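Local coordinates for protein TarM (Staphylococcus aureus subsp. aureus 21178, PDB 4X7R) that belongs to the GT-B clan of glycosyltransferases, pairs two Rossmann-like alpha/beta domains with a long antiparallel sheet, and binds uridine-5'-diphosphate, at residues Thr99-Glu104 against Ser109-Ile114; Asp334-Val339 against Leu395-Ser400; Ile177-Asn182 against Gly186-Thr191; Gly260-Ser265 against Leu291-Val296. The protein carries 1 engineered substitution. All coordinates share one frame; numbering follows the deposited sequence.

Contact 1: residues Thr99-Glu104 against Ser109-Ile114; sequences TIEIEE and SRYFDI
Glu101 lies alongside Tyr111 on one face of a beta hairpin, the two side chains pointing the same way. With CG anti to the backbone N (chi1 -179°) and the chain extended beyond it, the glutamate runs along the CE2 side of the ring toward the hydroxyl. Its CB lies 3.7 Å from Tyr111 CE2, and CG touches the same ring carbon at 3.6 Å. CD then reaches the phenol oxygen, 3.3 Å from Tyr111 OH, with the carboxylate turned 52° from the ring plane. At the tip, OE2 is 3.1 Å from Ser109 OG, a likely hydrogen bond, although the serine proton has another acceptor within reach. Thr99 OG1 sits at the edge of the Tyr111 ring, while its hydrogen bond goes to Leu96 O.

The other face carries Ile100, Ile102, Arg110 and Phe112. Ile102 CD1 approaches Phe112 CD1, and Ile100 CG1 packs 3.8 Å from Ile114 CG1. Just past the strand, Glu104 forms a salt bridge with Arg110: OE1 alone takes both terminal nitrogens, NH1 at 2.8 Å and NH2 at 3.1 Å. Carboxylate and guanidinium are nearly coplanar. Two reciprocal backbone pairs, Ile100 with Phe112 and Ile102 with Arg110, supply four N-H...O bonds between the antiparallel strands.

Strand 99-103 is the outermost of the antiparallel sheet within this chain and follows helix 86-95. Strand 108-113 has strand 119-126 on its other side, where Tyr111 touches Ile123 and the Phe112 ring meets that of Tyr119.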
# COMPACT_ATOMS: atom_id res chain seq x y z
N THR A 99 -2.43 38.74 23.09
CA THR A 99 -2.52 37.50 23.87
C THR A 99 -1.27 37.36 24.76
O THR A 99 -0.30 38.10 24.60
CB THR A 99 -2.66 36.25 22.96
OG1 THR A 99 -1.54 36.15 22.08
CG2 THR A 99 -3.98 36.19 22.20
N ILE A 100 -1.32 36.41 25.70
CA ILE A 100 -0.20 36.07 26.58
C ILE A 100 0.25 34.68 26.10
O ILE A 100 -0.56 33.76 26.09
CB ILE A 100 -0.58 36.06 28.11
CG1 ILE A 100 -1.04 37.44 28.65
CG2 ILE A 100 0.52 35.41 28.98
CD1 ILE A 100 0.03 38.53 28.86
N GLU A 101 1.51 34.56 25.70
CA GLU A 101 2.08 33.28 25.30
C GLU A 101 2.60 32.54 26.55
O GLU A 101 3.31 33.13 27.38
CB GLU A 101 3.21 33.48 24.28
CG GLU A 101 3.84 32.18 23.78
CD GLU A 101 4.72 32.25 22.55
OE1 GLU A 101 4.68 33.27 21.83
OE2 GLU A 101 5.42 31.24 22.28
N ILE A 102 2.23 31.27 26.70
CA ILE A 102 2.68 30.40 27.78
C ILE A 102 3.26 29.13 27.15
O ILE A 102 2.52 28.24 26.71
CB ILE A 102 1.62 30.17 28.91
CG1 ILE A 102 1.32 31.49 29.65
CG2 ILE A 102 2.08 29.10 29.91
CD1 ILE A 102 0.07 31.52 30.42
N GLU A 103 4.59 29.09 27.06
CA GLU A 103 5.38 28.00 26.49
C GLU A 103 5.30 26.74 27.38
O GLU A 103 5.44 26.86 28.60
CB GLU A 103 6.83 28.47 26.30
CG GLU A 103 7.74 27.45 25.62
CD GLU A 103 8.72 28.01 24.61
OE1 GLU A 103 8.60 27.66 23.41
OE2 GLU A 103 9.65 28.75 25.02
N GLU A 104 5.05 25.56 26.78
CA GLU A 104 4.96 24.28 27.49
C GLU A 104 6.26 23.50 27.26
O GLU A 104 6.80 22.90 28.19
CB GLU A 104 3.74 23.47 26.99
CG GLU A 104 3.51 22.15 27.72
CD GLU A 104 2.75 21.11 26.93
OE1 GLU A 104 1.50 21.19 26.88
OE2 GLU A 104 3.40 20.19 26.38
N SER A 109 3.06 25.89 22.48
CA SER A 109 2.70 27.10 23.22
C SER A 109 1.18 27.32 23.27
O SER A 109 0.46 26.84 22.39
CB SER A 109 3.40 28.33 22.63
OG SER A 109 4.80 28.28 22.86
N ARG A 110 0.71 28.05 24.30
CA ARG A 110 -0.71 28.39 24.48
C ARG A 110 -0.89 29.89 24.53
O ARG A 110 0.03 30.62 24.92
CB ARG A 110 -1.33 27.69 25.69
CG ARG A 110 -1.59 26.21 25.45
CD ARG A 110 -2.04 25.50 26.72
NE ARG A 110 -2.22 24.07 26.50
CZ ARG A 110 -1.25 23.16 26.61
NH1 ARG A 110 -0.02 23.53 26.95
NH2 ARG A 110 -1.50 21.88 26.36
N TYR A 111 -2.06 30.38 24.06
CA TYR A 111 -2.34 31.81 23.97
C TYR A 111 -3.63 32.17 24.67
O TYR A 111 -4.64 31.50 24.46
CB TYR A 111 -2.31 32.28 22.49
CG TYR A 111 -0.98 31.99 21.82
CD1 TYR A 111 -0.70 30.73 21.31
CD2 TYR A 111 0.03 32.95 21.79
CE1 TYR A 111 0.56 30.42 20.80
CE2 TYR A 111 1.28 32.67 21.25
CZ TYR A 111 1.54 31.40 20.75
OH TYR A 111 2.76 31.10 20.21
N PHE A 112 -3.57 33.19 25.54
CA PHE A 112 -4.69 33.65 26.37
C PHE A 112 -4.94 35.13 26.12
O PHE A 112 -3.99 35.90 26.13
CB PHE A 112 -4.38 33.38 27.88
CG PHE A 112 -4.30 31.90 28.22
CD1 PHE A 112 -3.15 31.16 27.92
CD2 PHE A 112 -5.37 31.25 28.81
CE1 PHE A 112 -3.10 29.79 28.19
CE2 PHE A 112 -5.31 29.87 29.08
CZ PHE A 112 -4.18 29.15 28.76
N ASP A 113 -6.21 35.54 25.87
CA ASP A 113 -6.51 36.96 25.62
C ASP A 113 -6.34 37.80 26.87
O ASP A 113 -6.82 37.42 27.94
CB ASP A 113 -7.90 37.17 24.99
CG ASP A 113 -8.21 38.62 24.65
OD1 ASP A 113 -7.69 39.11 23.62
OD2 ASP A 113 -8.93 39.27 25.43
N ILE A 114 -5.66 38.94 26.72
CA ILE A 114 -5.36 39.91 27.77
C ILE A 114 -6.63 40.47 28.46
O ILE A 114 -6.59 40.70 29.67
CB ILE A 114 -4.36 40.98 27.23
CG1 ILE A 114 -2.92 40.44 27.30
CG2 ILE A 114 -4.48 42.35 27.93
CD1 ILE A 114 -1.98 40.87 26.18

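Contact 2: residues Asp334-Val339 against Leu395-Ser400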
# COMPACT_ATOMS: atom_id res chain seq x y z
N ASP A 334 4.30 -14.55 14.22
CA ASP A 334 4.23 -15.21 15.53
C ASP A 334 4.60 -16.68 15.36
O ASP A 334 5.33 -17.21 16.19
CB ASP A 334 2.85 -15.04 16.19
CG ASP A 334 1.67 -15.60 15.41
OD1 ASP A 334 1.40 -15.08 14.30
OD2 ASP A 334 0.98 -16.50 15.93
N LEU A 335 4.16 -17.31 14.24
CA LEU A 335 4.49 -18.70 13.91
C LEU A 335 5.95 -18.82 13.49
O LEU A 335 6.59 -19.82 13.80
CB LEU A 335 3.55 -19.31 12.84
CG LEU A 335 2.15 -19.72 13.31
CD1 LEU A 335 1.31 -20.24 12.15
CD2 LEU A 335 2.20 -20.80 14.38
N LEU A 336 6.49 -17.77 12.86
CA LEU A 336 7.90 -17.68 12.48
C LEU A 336 8.78 -17.61 13.74
O LEU A 336 9.81 -18.28 13.79
CB LEU A 336 8.15 -16.49 11.53
CG LEU A 336 9.62 -16.16 11.18
CD1 LEU A 336 10.34 -17.36 10.57
CD2 LEU A 336 9.71 -14.95 10.28
N ILE A 337 8.36 -16.81 14.77
CA ILE A 337 9.07 -16.72 16.06
C ILE A 337 9.05 -18.09 16.75
O ILE A 337 10.08 -18.52 17.27
CB ILE A 337 8.57 -15.57 16.97
CG1 ILE A 337 8.62 -14.19 16.27
CG2 ILE A 337 9.31 -15.54 18.32
CD1 ILE A 337 9.94 -13.77 15.64
N GLU A 338 7.89 -18.79 16.71
CA GLU A 338 7.73 -20.14 17.28
C GLU A 338 8.64 -21.13 16.55
O GLU A 338 9.21 -22.01 17.19
CB GLU A 338 6.27 -20.61 17.23
CG GLU A 338 5.40 -20.00 18.32
CD GLU A 338 3.92 -20.30 18.23
OE1 GLU A 338 3.54 -21.47 18.00
OE2 GLU A 338 3.12 -19.35 18.43
N VAL A 339 8.80 -20.96 15.22
CA VAL A 339 9.68 -21.80 14.40
C VAL A 339 11.15 -21.50 14.75
O VAL A 339 11.93 -22.44 14.93
CB VAL A 339 9.39 -21.67 12.87
CG1 VAL A 339 10.47 -22.34 12.04
CG2 VAL A 339 8.03 -22.28 12.54
N LEU A 395 18.57 -18.77 2.99
CA LEU A 395 17.22 -19.18 2.60
C LEU A 395 16.20 -18.19 3.15
O LEU A 395 16.51 -17.36 4.01
CB LEU A 395 16.89 -20.63 3.01
CG LEU A 395 16.84 -20.93 4.51
CD1 LEU A 395 15.44 -21.28 4.96
CD2 LEU A 395 17.77 -22.04 4.84
N VAL A 396 14.98 -18.28 2.64
CA VAL A 396 13.87 -17.42 3.03
C VAL A 396 12.73 -18.31 3.54
O VAL A 396 12.61 -19.48 3.16
CB VAL A 396 13.49 -16.43 1.89
CG1 VAL A 396 12.07 -15.90 2.00
CG2 VAL A 396 14.50 -15.28 1.82
N VAL A 397 11.94 -17.77 4.46
CA VAL A 397 10.86 -18.50 5.08
C VAL A 397 9.52 -17.77 4.92
O VAL A 397 9.50 -16.53 4.88
CB VAL A 397 11.25 -18.80 6.55
CG1 VAL A 397 11.34 -17.51 7.37
CG2 VAL A 397 10.32 -19.80 7.19
N SER A 398 8.42 -18.54 4.80
CA SER A 398 7.06 -17.99 4.74
C SER A 398 6.13 -18.80 5.63
O SER A 398 5.95 -19.99 5.40
CB SER A 398 6.53 -17.97 3.31
OG SER A 398 5.19 -17.48 3.32
N THR A 399 5.58 -18.14 6.66
CA THR A 399 4.60 -18.72 7.58
C THR A 399 3.22 -18.14 7.26
O THR A 399 2.26 -18.43 7.96
CB THR A 399 4.99 -18.48 9.07
OG1 THR A 399 5.35 -17.11 9.25
CG2 THR A 399 6.11 -19.38 9.52
N SER A 400 3.13 -17.34 6.20
CA SER A 400 1.89 -16.68 5.76
C SER A 400 0.75 -17.68 5.57
O SER A 400 0.98 -18.78 5.05
CB SER A 400 2.13 -15.89 4.49
OG SER A 400 0.99 -15.09 4.21
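Leu335, in the first turn of helix 333-346, presses its CB against CB of Thr399 at 4.1 Å; Thr399 is the residue that follows strand 395-398. The methyl CG2 of Thr399 wedges against the helix backbone here, 3.7 Å from Leu336 N. Leu336, next along, carries most of the helix's share of the contact and bridges two residues of the other segment. Its CB meets Thr399 OG1 at 3.7 Å, a carbon-oxygen contact and not a polar bond; that hydroxyl is directed to the carbonyls of Arg332 and Lys331, where the chain enters the helix. Further out, CG stands anti to the backbone N (chi1 173°), which carries CD1 away from the helix and across the branched side chain of Val397. CD1 lies 3.4 Å from Val397 CG1, closer than usual for two methyls, and 4.2 Å from Val397 CG2. One turn on from Leu335, Val339 also directs its CB to the strand and meets Met449.

A helix thus lies on a parallel sheet, as in the Rossmann-like domains of GT-B proteins. The side chain of Thr399 is about 12 Å from the bound uridine-5'-diphosphate. Strand 395-398 runs between strands 320-324 and 419-422. Met449 of helix 446-457 touches Val397 and Thr399 as well as Val339, Phe422 of strand 419-422 touches Leu335 and Thr399, and Ile337 packs on helix 361-370.

Contact 3: residues Ile177-Asn182 against Gly186-Thr191; sequences ISRNIN and GAVGKT
A beta hairpin joins strands 175-182 and 187-193, and on one of its faces Arg179 meets both Val188 and Thr191. Val188 CG2 lies over the centre of the Arg179 guanidinium, 3.6 Å above its plane, while its other methyl, CG1, is 3.8 Å from Arg179 CD. The arginine leaves its strand with CG between the backbone N and the carbonyl carbon (chi1 71°) and then runs extended, which brings the flat group under the valine. Thr191 lies alongside, its OG1 3.4 Å from Arg179 CB. A water at the guanidinium edge accepts from Arg179 NH1 at 2.8 Å and also bonds to Thr191 OG1; Arg179 NE donates to Gln166 OE1 on the neighbouring strand.

The register slips by one residue between Arg179 and Ile181, making a beta bulge. Asn180 faces two residues there: its N donates to Lys190 O, and its O accepts from Gly189 N at 2.8 Å. Nearer the turn, Asn182 N bonds to Ala187 O, almost along the carbonyl axis, and a weak bond runs from Gly186 N to Asn182 O. Ile181 CD1 packs on Val188 CG2 at 3.7 Å, so this methyl serves both the isoleucine and the guanidinium. Arg179 and Ile177 also touch Phe70 of helix 69-78. Ala187 touches bound 2-O-sulfo-alpha-L-idopyranuronic acid and methyl 2-deoxy-6-O-sulfo-2-(sulfoamino)-alpha-D-glucopyranoside.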
# COMPACT_ATOMS: atom_id res chain seq x y z
N ILE A 177 -11.63 23.24 -2.10
CA ILE A 177 -12.59 22.20 -1.73
C ILE A 177 -12.98 22.44 -0.26
O ILE A 177 -12.10 22.69 0.57
CB ILE A 177 -12.04 20.74 -1.93
CG1 ILE A 177 -11.91 20.38 -3.41
CG2 ILE A 177 -12.94 19.69 -1.22
CD1 ILE A 177 -11.30 19.04 -3.67
N SER A 178 -14.30 22.34 0.05
CA SER A 178 -14.87 22.40 1.40
C SER A 178 -15.82 21.21 1.47
O SER A 178 -16.42 20.87 0.46
CB SER A 178 -15.63 23.71 1.65
OG SER A 178 -16.74 23.81 0.78
N ARG A 179 -15.88 20.54 2.62
CA ARG A 179 -16.72 19.34 2.72
C ARG A 179 -17.17 19.03 4.12
O ARG A 179 -16.43 19.30 5.09
CB ARG A 179 -16.02 18.11 2.11
CG ARG A 179 -14.84 17.59 2.92
CD ARG A 179 -13.91 16.79 2.04
NE ARG A 179 -12.94 16.06 2.85
CZ ARG A 179 -12.32 14.97 2.45
NH1 ARG A 179 -12.54 14.48 1.24
NH2 ARG A 179 -11.46 14.36 3.24
N ASN A 180 -18.37 18.44 4.22
CA ASN A 180 -18.93 18.05 5.51
C ASN A 180 -18.39 16.71 5.88
O ASN A 180 -18.18 15.89 5.00
CB ASN A 180 -20.46 18.01 5.47
CG ASN A 180 -21.07 19.36 5.30
OD1 ASN A 180 -21.44 19.75 4.21
ND2 ASN A 180 -21.12 20.14 6.35
N ILE A 181 -18.15 16.50 7.17
CA ILE A 181 -17.65 15.22 7.68
C ILE A 181 -18.63 14.74 8.74
O ILE A 181 -18.93 15.48 9.66
CB ILE A 181 -16.18 15.30 8.24
CG1 ILE A 181 -15.16 15.83 7.20
CG2 ILE A 181 -15.72 13.96 8.89
CD1 ILE A 181 -14.90 14.93 6.04
N ASN A 182 -19.16 13.52 8.57
CA ASN A 182 -20.09 12.90 9.52
C ASN A 182 -19.21 12.47 10.69
O ASN A 182 -18.46 11.51 10.56
CB ASN A 182 -20.78 11.69 8.84
CG ASN A 182 -21.74 10.89 9.69
OD1 ASN A 182 -21.94 11.13 10.88
ND2 ASN A 182 -22.35 9.89 9.08
N GLY A 186 -16.77 9.40 10.55
CA GLY A 186 -15.71 10.05 9.77
C GLY A 186 -15.91 10.01 8.27
O GLY A 186 -14.97 10.31 7.53
N ALA A 187 -17.12 9.67 7.79
CA ALA A 187 -17.41 9.60 6.36
C ALA A 187 -17.60 11.02 5.79
O ALA A 187 -18.10 11.91 6.48
CB ALA A 187 -18.66 8.79 6.09
N VAL A 188 -17.23 11.19 4.53
CA VAL A 188 -17.34 12.46 3.83
C VAL A 188 -18.76 12.63 3.27
O VAL A 188 -19.28 11.76 2.58
CB VAL A 188 -16.23 12.60 2.74
CG1 VAL A 188 -16.35 13.91 1.97
CG2 VAL A 188 -14.84 12.45 3.34
N GLY A 189 -19.35 13.77 3.58
CA GLY A 189 -20.68 14.13 3.12
C GLY A 189 -20.58 15.05 1.92
O GLY A 189 -19.68 14.91 1.09
N LYS A 190 -21.49 16.03 1.85
CA LYS A 190 -21.54 17.01 0.77
C LYS A 190 -20.19 17.71 0.61
O LYS A 190 -19.64 18.23 1.59
CB LYS A 190 -22.66 18.04 1.00
CG LYS A 190 -23.47 18.35 -0.24
CD LYS A 190 -24.75 19.08 0.12
CE LYS A 190 -25.75 19.04 -1.01
NZ LYS A 190 -26.94 19.90 -0.75
N THR A 191 -19.62 17.64 -0.60
CA THR A 191 -18.34 18.23 -0.95
C THR A 191 -18.56 19.31 -2.00
O THR A 191 -19.19 19.06 -3.04
CB THR A 191 -17.40 17.12 -1.49
OG1 THR A 191 -17.16 16.19 -0.44
CG2 THR A 191 -16.05 17.68 -2.02
O HOH W 1 -14.50 14.75 -0.68

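Contact 4: residues Gly260-Ser265 against Leu291-Val296; sequences GAFKKS and LNQFDV
The Phe262 ring receives Phe294 CZ over the centre of one face, 3.7 Å above its plane, and has Gly260 O over the opposite face. The Gln293 amide stands at its edge, with NE2 near the ring plane. Phe262 and Phe294 form an edge-to-face aromatic pair, the edge of Phe294 turned to the face of Phe262. Their centroids are 4.9 Å apart and the planes meet at 54°, so the T-shape is a tilted one.

The pair belongs to the alpha/beta domain built on the seven-stranded parallel sheet. It connects the loop before helix 264-271, for which Lys263 is the N-cap residue, with the C-terminal end of helix 284-293, where Phe294 is the first residue to leave helical geometry. Phe294 also touches Ile270 and Glu271, while Phe262 reaches Lys267; helix 264-271 therefore meets both rings.

Gln293 approaches Phe262 obliquely, with ring and amide planes 74° apart. Its extended chain brings CD to 3.7 Å from Phe262 CZ, and OE1 to 3.8 Å from Phe262 CE1. Both amide atoms find polar partners in a pair of histidines: OE1 is bonded to His252 NE2 and NE2 to His253 NE2. These bonds hold the amide's rotation, and both histidine rings also meet the Phe262 ring.

The two phenylalanines approach from opposite directions, and it is the CZ-CE1 edge of Phe294 that meets the ring: Phe294 CZ lies 3.8 Å from Phe262 CD2, and Phe294 CE1 4.1 Å from Phe262 CZ.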
# COMPACT_ATOMS: atom_id res chain seq x y z
N GLY A 260 -16.15 -19.87 6.39
CA GLY A 260 -16.04 -19.85 4.94
C GLY A 260 -16.39 -18.53 4.28
O GLY A 260 -16.33 -18.44 3.04
N ALA A 261 -16.70 -17.48 5.10
CA ALA A 261 -17.03 -16.12 4.65
C ALA A 261 -16.06 -15.53 3.60
O ALA A 261 -14.86 -15.84 3.61
CB ALA A 261 -17.10 -15.18 5.86
N PHE A 262 -16.57 -14.67 2.73
CA PHE A 262 -15.80 -13.97 1.70
C PHE A 262 -15.55 -12.54 2.12
O PHE A 262 -16.40 -11.96 2.78
CB PHE A 262 -16.56 -14.00 0.36
CG PHE A 262 -16.69 -15.40 -0.17
CD1 PHE A 262 -15.56 -16.13 -0.55
CD2 PHE A 262 -17.93 -16.01 -0.27
CE1 PHE A 262 -15.68 -17.43 -1.01
CE2 PHE A 262 -18.05 -17.32 -0.75
CZ PHE A 262 -16.91 -18.02 -1.11
N LYS A 263 -14.39 -11.97 1.75
CA LYS A 263 -14.07 -10.56 2.04
C LYS A 263 -15.09 -9.70 1.28
O LYS A 263 -15.39 -10.00 0.13
CB LYS A 263 -12.65 -10.21 1.58
CG LYS A 263 -11.54 -10.96 2.31
CD LYS A 263 -10.17 -10.55 1.83
CE LYS A 263 -9.10 -10.88 2.84
NZ LYS A 263 -8.14 -11.92 2.37
N LYS A 264 -15.68 -8.70 1.95
CA LYS A 264 -16.71 -7.84 1.35
C LYS A 264 -16.33 -7.14 0.06
O LYS A 264 -17.08 -7.24 -0.91
CB LYS A 264 -17.35 -6.87 2.36
CG LYS A 264 -18.78 -7.32 2.73
CD LYS A 264 -18.91 -8.05 4.07
CE LYS A 264 -18.93 -9.56 3.94
NZ LYS A 264 -18.72 -10.22 5.25
N SER A 265 -15.18 -6.46 0.01
CA SER A 265 -14.73 -5.72 -1.19
C SER A 265 -14.54 -6.64 -2.37
O SER A 265 -15.15 -6.42 -3.41
CB SER A 265 -13.44 -4.95 -0.92
OG SER A 265 -13.57 -4.06 0.17
N LEU A 291 -14.87 -19.52 -9.89
CA LEU A 291 -15.82 -20.02 -10.88
C LEU A 291 -16.75 -21.08 -10.28
O LEU A 291 -17.92 -21.11 -10.63
CB LEU A 291 -15.09 -20.55 -12.14
CG LEU A 291 -14.39 -19.51 -13.03
CD1 LEU A 291 -13.64 -20.21 -14.16
CD2 LEU A 291 -15.36 -18.49 -13.59
N ASN A 292 -16.23 -21.92 -9.38
CA ASN A 292 -17.02 -22.96 -8.72
C ASN A 292 -18.00 -22.41 -7.72
O ASN A 292 -19.13 -22.89 -7.68
CB ASN A 292 -16.14 -24.06 -8.11
CG ASN A 292 -15.32 -24.81 -9.13
OD1 ASN A 292 -15.72 -24.96 -10.29
ND2 ASN A 292 -14.13 -25.29 -8.74
N GLN A 293 -17.58 -21.36 -6.96
CA GLN A 293 -18.31 -20.66 -5.90
C GLN A 293 -19.29 -19.57 -6.37
O GLN A 293 -20.24 -19.29 -5.64
CB GLN A 293 -17.30 -19.97 -4.96
CG GLN A 293 -16.63 -20.86 -3.91
CD GLN A 293 -15.26 -20.37 -3.42
OE1 GLN A 293 -14.60 -19.46 -4.01
NE2 GLN A 293 -14.78 -21.01 -2.35
N PHE A 294 -19.00 -18.87 -7.50
CA PHE A 294 -19.80 -17.72 -7.98
C PHE A 294 -20.43 -17.91 -9.37
O PHE A 294 -19.88 -18.64 -10.20
CB PHE A 294 -18.93 -16.44 -7.96
CG PHE A 294 -18.47 -16.00 -6.58
CD1 PHE A 294 -17.28 -16.48 -6.03
CD2 PHE A 294 -19.23 -15.10 -5.83
CE1 PHE A 294 -16.87 -16.10 -4.75
CE2 PHE A 294 -18.82 -14.71 -4.55
CZ PHE A 294 -17.64 -15.21 -4.02
N ASP A 295 -21.57 -17.22 -9.62
CA ASP A 295 -22.27 -17.25 -10.92
C ASP A 295 -21.74 -16.13 -11.86
O ASP A 295 -22.48 -15.19 -12.20
CB ASP A 295 -23.81 -17.15 -10.75
CG ASP A 295 -24.61 -17.35 -12.04
OD1 ASP A 295 -24.09 -17.99 -12.97
OD2 ASP A 295 -25.75 -16.84 -12.11
N VAL A 296 -20.43 -16.23 -12.24
CA VAL A 296 -19.72 -15.29 -13.12
C VAL A 296 -18.78 -16.03 -14.06
O VAL A 296 -18.37 -17.14 -13.74
CB VAL A 296 -18.98 -14.15 -12.36
CG1 VAL A 296 -19.96 -13.11 -11.82
CG2 VAL A 296 -18.06 -14.69 -11.26

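In the fold
From the N terminus the chain builds the first strands and helices of the seven-stranded parallel sheet, then leaves for the long antiparallel sheet. Contact 1 closes a short hairpin connection, four residues between its segments, at the outer end of that sheet, and contact 3 a three-residue turn near its other end, the centres 32 Å apart. The chain then returns to the first alpha/beta domain, where contact 4 closes a 25-residue excursion through the rest of one helix, a strand and most of a second helix. Contact 2, with 55 residues between its segments, ties a helix to the six-stranded parallel sheet of the second domain. All four follow in series, none nesting or crossing.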